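Long-range contacts in cystatin-F (Homo sapiens, PDB 2CH9), which inhibits papain and cathepsin L, more weakly than other cystatins do, and forms a disulfide-linked homodimer: residues A[50-55]-A[91-96]; A[73-78]-A[101-106]. All blocks are in the same frame, centred on the assembly; numbering follows the deposited sequence. Where two conformers were deposited one is given.

In the fold
Contact 2 lies within the antiparallel sheet of the cystatin fold and contact 1 sets a loop against the neighbouring strand; their centres are about 8 Å apart. Strand 49-63 carries 50-55 and pairs with strand 67-78, which carries 73-78, and this strand pairs in turn with strand 102-112 in contact 2. Segment 91-96 belongs to the loop between the two strands of contact 2 and carries the zinc-binding Asp92 and the glycosylated Asn96. A probable hydrogen bond from Ser54 N to Glu74 O, 2.6 Å, joins the contacts, and Phe93 CE1 packs 3.4 Å from Gly76 O. The Gln101 side chain is about 5 Å from a zinc ion; both contacts lie away from the reactive site Gly18.

Contact 1: A[50-55]-A[91-96]; sequences LFKESR and CDFQTN. With ZN (zinc ion), chain H; NAG (2-acetamido-2-deoxy-beta-D-glucopyranose), chain C.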
loop_
_atom_site.group_PDB
_atom_site.type_symbol
_atom_site.label_atom_id
_atom_site.label_comp_id
_atom_site.label_asym_id
_atom_site.label_seq_id
_atom_site.Cartn_x
_atom_site.Cartn_y
_atom_site.Cartn_z
ATOM N N LEU A 50 22.440 -16.621 2.261
ATOM C CA LEU A 50 21.772 -15.325 2.267
ATOM C C LEU A 50 21.407 -14.896 0.836
ATOM O O LEU A 50 22.140 -15.168 -0.122
ATOM C CB LEU A 50 22.656 -14.243 2.907
ATOM C CG LEU A 50 23.077 -14.286 4.374
ATOM C CD1 LEU A 50 24.099 -13.180 4.621
ATOM C CD2 LEU A 50 21.884 -14.143 5.312
ATOM N N PHE A 51 20.277 -14.215 0.703
ATOM C CA PHE A 51 19.895 -13.606 -0.564
ATOM C C PHE A 51 20.244 -12.130 -0.530
ATOM O O PHE A 51 20.413 -11.563 0.542
ATOM C CB PHE A 51 18.404 -13.803 -0.820
ATOM C CG PHE A 51 18.051 -15.168 -1.345
ATOM C CD1 PHE A 51 18.264 -16.309 -0.575
ATOM C CD2 PHE A 51 17.481 -15.312 -2.610
ATOM C CE1 PHE A 51 17.927 -17.581 -1.063
ATOM C CE2 PHE A 51 17.142 -16.574 -3.109
ATOM C CZ PHE A 51 17.363 -17.711 -2.334
ATOM N N LYS A 52 20.332 -11.511 -1.706
ATOM C CA LYS A 52 20.650 -10.092 -1.825
ATOM C C LYS A 52 19.814 -9.480 -2.951
ATOM O O LYS A 52 19.530 -10.142 -3.966
ATOM C CB LYS A 52 22.150 -9.930 -2.109
ATOM C CG LYS A 52 22.681 -8.505 -2.225
ATOM C CD LYS A 52 24.174 -8.528 -2.516
ATOM C CE LYS A 52 24.752 -7.137 -2.626
ATOM N NZ LYS A 52 26.214 -7.166 -2.949
ATOM N N GLU A 53 19.401 -8.228 -2.777
ATOM C CA GLU A 53 18.651 -7.552 -3.832
ATOM C C GLU A 53 19.523 -7.518 -5.098
ATOM O O GLU A 53 20.716 -7.191 -5.035
ATOM C CB GLU A 53 18.208 -6.157 -3.374
ATOM C CG GLU A 53 19.310 -5.074 -3.299
ATOM C CD GLU A 53 20.220 -5.168 -2.076
ATOM O OE1 GLU A 53 20.064 -6.066 -1.214
ATOM O OE2 GLU A 53 21.124 -4.322 -1.982
ATOM N N SER A 54 18.944 -7.906 -6.236
ATOM C CA SER A 54 19.707 -7.941 -7.483
ATOM C C SER A 54 19.269 -6.886 -8.493
ATOM O O SER A 54 20.071 -6.457 -9.312
ATOM C CB SER A 54 19.707 -9.344 -8.113
ATOM O OG SER A 54 18.417 -9.738 -8.548
ATOM N N ARG A 55 18.005 -6.468 -8.434
ATOM C CA ARG A 55 17.479 -5.483 -9.375
ATOM C C ARG A 55 16.225 -4.844 -8.809
ATOM O O ARG A 55 15.383 -5.528 -8.255
ATOM C CB ARG A 55 17.180 -6.148 -10.731
ATOM C CG ARG A 55 16.725 -5.205 -11.828
ATOM C CD ARG A 55 16.968 -5.808 -13.223
ATOM N NE ARG A 55 15.955 -6.801 -13.580
ATOM C CZ ARG A 55 15.142 -6.714 -14.635
ATOM N NH1 ARG A 55 15.217 -5.676 -15.467
ATOM N NH2 ARG A 55 14.248 -7.672 -14.861
ATOM N N CYS A 91 28.801 -9.672 -0.192
ATOM C CA CYS A 91 28.388 -10.956 -0.774
ATOM C C CYS A 91 28.123 -10.836 -2.267
ATOM O O CYS A 91 27.457 -9.908 -2.708
ATOM C CB CYS A 91 27.152 -11.509 -0.055
ATOM S SG CYS A 91 27.482 -11.895 1.695
ATOM N N ASP A 92 28.666 -11.774 -3.039
ATOM C CA ASP A 92 28.415 -11.841 -4.484
ATOM C C ASP A 92 27.405 -12.963 -4.788
ATOM O O ASP A 92 27.222 -13.877 -3.985
ATOM C CB ASP A 92 29.731 -12.052 -5.258
ATOM C CG ASP A 92 30.699 -10.848 -5.157
ATOM O OD1 ASP A 92 30.288 -9.672 -5.305
ATOM O OD2 ASP A 92 31.910 -11.081 -4.959
ATOM N N PHE A 93 26.749 -12.893 -5.944
ATOM C CA PHE A 93 25.733 -13.890 -6.288
ATOM C C PHE A 93 26.319 -15.246 -6.701
ATOM O O PHE A 93 27.441 -15.322 -7.210
ATOM C CB PHE A 93 24.768 -13.357 -7.352
ATOM C CG PHE A 93 23.958 -12.180 -6.894
ATOM C CD1 PHE A 93 22.889 -12.350 -6.025
ATOM C CD2 PHE A 93 24.268 -10.896 -7.328
ATOM C CE1 PHE A 93 22.139 -11.257 -5.595
ATOM C CE2 PHE A 93 23.527 -9.798 -6.900
ATOM C CZ PHE A 93 22.467 -9.977 -6.033
ATOM N N GLN A 94 25.547 -16.307 -6.467
ATOM C CA GLN A 94 25.917 -17.665 -6.856
ATOM C C GLN A 94 26.299 -17.750 -8.327
ATOM O O GLN A 94 25.613 -17.194 -9.188
ATOM C CB GLN A 94 24.767 -18.632 -6.578
ATOM C CG GLN A 94 24.573 -18.988 -5.116
ATOM C CD GLN A 94 25.610 -19.975 -4.591
ATOM O OE1 GLN A 94 26.292 -20.657 -5.361
ATOM N NE2 GLN A 94 25.721 -20.061 -3.268
ATOM N N THR A 95 27.406 -18.439 -8.593
ATOM C CA THR A 95 27.888 -18.711 -9.947
ATOM C C THR A 95 27.365 -20.083 -10.389
ATOM O O THR A 95 26.779 -20.215 -11.471
ATOM C CB THR A 95 29.440 -18.668 -9.997
ATOM O OG1 THR A 95 29.894 -17.365 -9.603
ATOM C CG2 THR A 95 29.974 -18.992 -11.396
ATOM N N ASN A 96 27.589 -21.087 -9.533
ATOM C CA ASN A 96 27.057 -22.447 -9.677
ATOM C C ASN A 96 25.600 -22.435 -10.147
ATOM O O ASN A 96 24.720 -21.940 -9.437
ATOM C CB ASN A 96 27.171 -23.171 -8.323
ATOM C CG ASN A 96 27.166 -24.692 -8.449
ATOM O OD1 ASN A 96 26.492 -25.258 -9.314
ATOM N ND2 ASN A 96 27.928 -25.358 -7.561
HETATM ZN ZN ZN H . 32.227 -9.122 -5.278
HETATM C C1 NAG C . 27.707 -26.791 -7.494
HETATM C C2 NAG C . 29.013 -27.590 -7.638
HETATM C C3 NAG C . 28.771 -29.097 -7.524
HETATM C C4 NAG C . 27.955 -29.457 -6.282
HETATM C C5 NAG C . 26.728 -28.539 -6.134
HETATM C C6 NAG C . 26.015 -28.744 -4.794
HETATM C C7 NAG C . 30.666 -26.418 -9.002
HETATM C C8 NAG C . 31.411 -26.385 -10.309
HETATM N N2 NAG C . 29.673 -27.302 -8.902
HETATM O O3 NAG C . 30.007 -29.778 -7.488
HETATM O O4 NAG C . 27.569 -30.817 -6.369
HETATM O O5 NAG C . 27.073 -27.161 -6.276
HETATM O O6 NAG C . 26.638 -28.002 -3.763
HETATM O O7 NAG C . 30.972 -25.652 -8.086
HETATM O O HOH W 1 30.987 -7.585 -4.296
#
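Lys52 and Phe93 cross at about a right angle, the stem of the lysine running past the outer end of the ring. Lys52 CB lies 3.7 Å from Phe93 CE1. CG stands anti to the backbone N (chi1 -178°) and the chain is extended beyond it, which carries CG and CD past Phe93 CZ and NZ on to the carbonyl oxygen of Cys91. There Lys52 NZ donates to Cys91 O at 3.0 Å, nearly along the C=O axis (160°); Leu88 O is a second, weak acceptor. The ring turns its edge to the strand backbone: Lys52 O lies near the ring plane, 3.3 Å from Phe93 CE1, and Glu53 O does likewise, 3.4 Å from Phe93 CZ. Both carbonyls thus face the slightly positive C-H rim. Ser54 CB closes obliquely on Phe93 CZ at 3.5 Å. An alanine at Lys52 would probably leave Cys91 O without this donor and open a gap where CG and CD pass the ring. Beside Cys91, Asp92 chelates a zinc ion through both carboxylate oxygens; its OD1 is 5.3 Å from Lys52 NZ, not in contact, and any attraction is probably weakened by the metal. Farther along the loop, Asn96 ND2 is joined covalently to N-acetylglucosamine C1. The Cys80-Cys91 disulfide ties the start of the segment to the chain just beyond strand 67-78. Strand 49-63 hydrogen-bonds to strand 67-78, with a classic bulge where Ser54 and Arg55 face Glu74, while Phe51 and Glu53 reach helix 28-44.

Contact 2: A[73-78]-A[101-106]; sequences VEIGRT and QTLSCY
An antiparallel ladder joins strands 67-78 and 102-112, next to each other in the sheet of the cystatin fold. Val73-Cys105 and Ile75-Leu103 are hydrogen-bonded pairs, each with two N-H...O bonds, among them Ile75 N to Leu103 O at 2.9 Å. Glu74-Ser104 and Gly76-Thr102 alternate with them as non-hydrogen-bonded pairs. Arg77 N continues the ladder to Gln101 O, which also receives a CA-H...O contact from Gly76 CA at 3.3 Å. Beyond it, water 2 bridges Arg77 O and Gln101 N. On the face of Val73, Ile75, Leu103 and Cys105, Ile75 has CG1 between the backbone N and the carbonyl carbon (chi1 64°), which sets it 3.8 Å from Leu103 CB, while Ile75 CD1 reaches Cys105 SG, also at 3.8 Å. Phe41 of helix 28-44 covers Ile75 and Leu103, and a disulfide to Cys125 links Cys105 to strand 117-126, next to it in the sheet. At the loop end, Gln101 CB lies over one face of the Arg77 guanidinium, 3.5 Å from Arg77 NH1, with the guanidinium and amide planes 47° apart. Arg77 NH1 donates to Leu99 O and NH2 forms a salt bridge with Asp47, which would help fix the turn of the guanidinium. On the other sheet face, Glu74 pairs with Arg55 and Ser104 packs on Lys16 of the second subunit. A curved antiparallel sheet with one face against a long helix is the hallmark of cystatins.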
loop_
_atom_site.group_PDB
_atom_site.type_symbol
_atom_site.label_atom_id
_atom_site.label_comp_id
_atom_site.label_asym_id
_atom_site.label_seq_id
_atom_site.Cartn_x
_atom_site.Cartn_y
_atom_site.Cartn_z
ATOM N N VAL A 73 11.229 -5.577 -6.662
ATOM C CA VAL A 73 12.651 -5.837 -6.459
ATOM C C VAL A 73 12.944 -7.321 -6.738
ATOM O O VAL A 73 12.181 -8.193 -6.324
ATOM C CB VAL A 73 13.096 -5.410 -5.019
ATOM C CG1 VAL A 73 12.084 -5.855 -3.969
ATOM C CG2 VAL A 73 14.502 -5.909 -4.685
ATOM N N GLU A 74 13.994 -7.601 -7.499
ATOM C CA GLU A 74 14.446 -8.966 -7.681
ATOM C C GLU A 74 15.520 -9.282 -6.642
ATOM O O GLU A 74 16.364 -8.440 -6.339
ATOM C CB GLU A 74 14.967 -9.194 -9.100
ATOM C CG GLU A 74 13.855 -9.309 -10.146
ATOM C CD GLU A 74 14.367 -9.215 -11.571
ATOM O OE1 GLU A 74 15.548 -9.556 -11.822
ATOM O OE2 GLU A 74 13.585 -8.800 -12.455
ATOM N N ILE A 75 15.464 -10.485 -6.080
ATOM C CA ILE A 75 16.477 -10.936 -5.129
ATOM C C ILE A 75 17.115 -12.228 -5.621
ATOM O O ILE A 75 16.467 -13.014 -6.310
ATOM C CB ILE A 75 15.905 -11.111 -3.709
ATOM C CG1 ILE A 75 14.847 -12.224 -3.667
ATOM C CG2 ILE A 75 15.318 -9.779 -3.204
ATOM C CD1 ILE A 75 14.456 -12.624 -2.257
ATOM N N GLY A 76 18.386 -12.430 -5.286
ATOM C CA GLY A 76 19.120 -13.600 -5.741
ATOM C C GLY A 76 19.969 -14.231 -4.656
ATOM O O GLY A 76 20.460 -13.539 -3.755
ATOM N N ARG A 77 20.147 -15.549 -4.744
ATOM C CA ARG A 77 20.960 -16.273 -3.774
ATOM C C ARG A 77 22.434 -15.903 -3.934
ATOM O O ARG A 77 22.951 -15.867 -5.050
ATOM C CB ARG A 77 20.757 -17.782 -3.903
ATOM C CG ARG A 77 21.449 -18.567 -2.798
ATOM C CD ARG A 77 21.342 -20.072 -2.976
ATOM N NE ARG A 77 20.063 -20.613 -2.511
ATOM C CZ ARG A 77 19.257 -21.380 -3.240
ATOM N NH1 ARG A 77 19.589 -21.722 -4.480
ATOM N NH2 ARG A 77 18.117 -21.824 -2.724
ATOM N N THR A 78 23.092 -15.601 -2.813
ATOM C CA THR A 78 24.527 -15.313 -2.797
ATOM C C THR A 78 25.327 -16.535 -2.336
ATOM O O THR A 78 24.757 -17.568 -1.976
ATOM C CB THR A 78 24.877 -14.119 -1.869
ATOM O OG1 THR A 78 24.697 -14.502 -0.501
ATOM C CG2 THR A 78 24.018 -12.912 -2.169
ATOM N N GLN A 101 19.458 -18.995 -7.799
ATOM C CA GLN A 101 18.018 -18.845 -7.594
ATOM C C GLN A 101 17.636 -17.375 -7.486
ATOM O O GLN A 101 18.229 -16.626 -6.701
ATOM C CB GLN A 101 17.541 -19.617 -6.360
ATOM C CG GLN A 101 16.070 -19.388 -6.044
ATOM C CD GLN A 101 15.442 -20.506 -5.238
ATOM O OE1 GLN A 101 14.866 -20.268 -4.171
ATOM N NE2 GLN A 101 15.540 -21.733 -5.744
ATOM N N THR A 102 16.648 -16.975 -8.282
ATOM C CA THR A 102 16.142 -15.615 -8.256
ATOM C C THR A 102 14.651 -15.609 -7.949
ATOM O O THR A 102 13.911 -16.487 -8.397
ATOM C CB THR A 102 16.422 -14.879 -9.586
ATOM O OG1 THR A 102 17.819 -14.949 -9.881
ATOM C CG2 THR A 102 16.029 -13.408 -9.506
ATOM N N LEU A 103 14.225 -14.621 -7.169
ATOM C CA LEU A 103 12.810 -14.393 -6.906
ATOM C C LEU A 103 12.416 -12.984 -7.287
ATOM O O LEU A 103 13.216 -12.053 -7.156
ATOM C CB LEU A 103 12.478 -14.613 -5.429
ATOM C CG LEU A 103 12.491 -16.051 -4.902
ATOM C CD1 LEU A 103 13.866 -16.387 -4.331
ATOM C CD2 LEU A 103 11.420 -16.238 -3.847
ATOM N N SER A 104 11.178 -12.843 -7.754
ATOM C CA SER A 104 10.550 -11.547 -7.954
ATOM C C SER A 104 9.681 -11.238 -6.751
ATOM O O SER A 104 8.762 -12.003 -6.425
ATOM C CB SER A 104 9.669 -11.538 -9.210
ATOM O OG SER A 104 10.423 -11.784 -10.385
ATOM N N CYS A 105 9.967 -10.113 -6.105
ATOM C CA CYS A 105 9.243 -9.699 -4.914
ATOM C C CYS A 105 8.520 -8.368 -5.092
ATOM O O CYS A 105 8.914 -7.529 -5.898
ATOM C CB CYS A 105 10.199 -9.577 -3.721
ATOM S SG CYS A 105 11.113 -11.066 -3.321
ATOM N N TYR A 106 7.448 -8.198 -4.332
ATOM C CA TYR A 106 6.885 -6.897 -4.071
ATOM C C TYR A 106 7.057 -6.638 -2.579
ATOM O O TYR A 106 6.775 -7.506 -1.749
ATOM C CB TYR A 106 5.400 -6.841 -4.457
ATOM C CG TYR A 106 4.763 -5.541 -4.014
ATOM C CD1 TYR A 106 4.950 -4.363 -4.751
ATOM C CD2 TYR A 106 4.012 -5.470 -2.827
ATOM C CE1 TYR A 106 4.402 -3.164 -4.339
ATOM C CE2 TYR A 106 3.454 -4.262 -2.409
ATOM C CZ TYR A 106 3.650 -3.116 -3.178
ATOM O OH TYR A 106 3.102 -1.922 -2.779
HETATM O O HOH W 2 21.596 -16.749 -7.641
#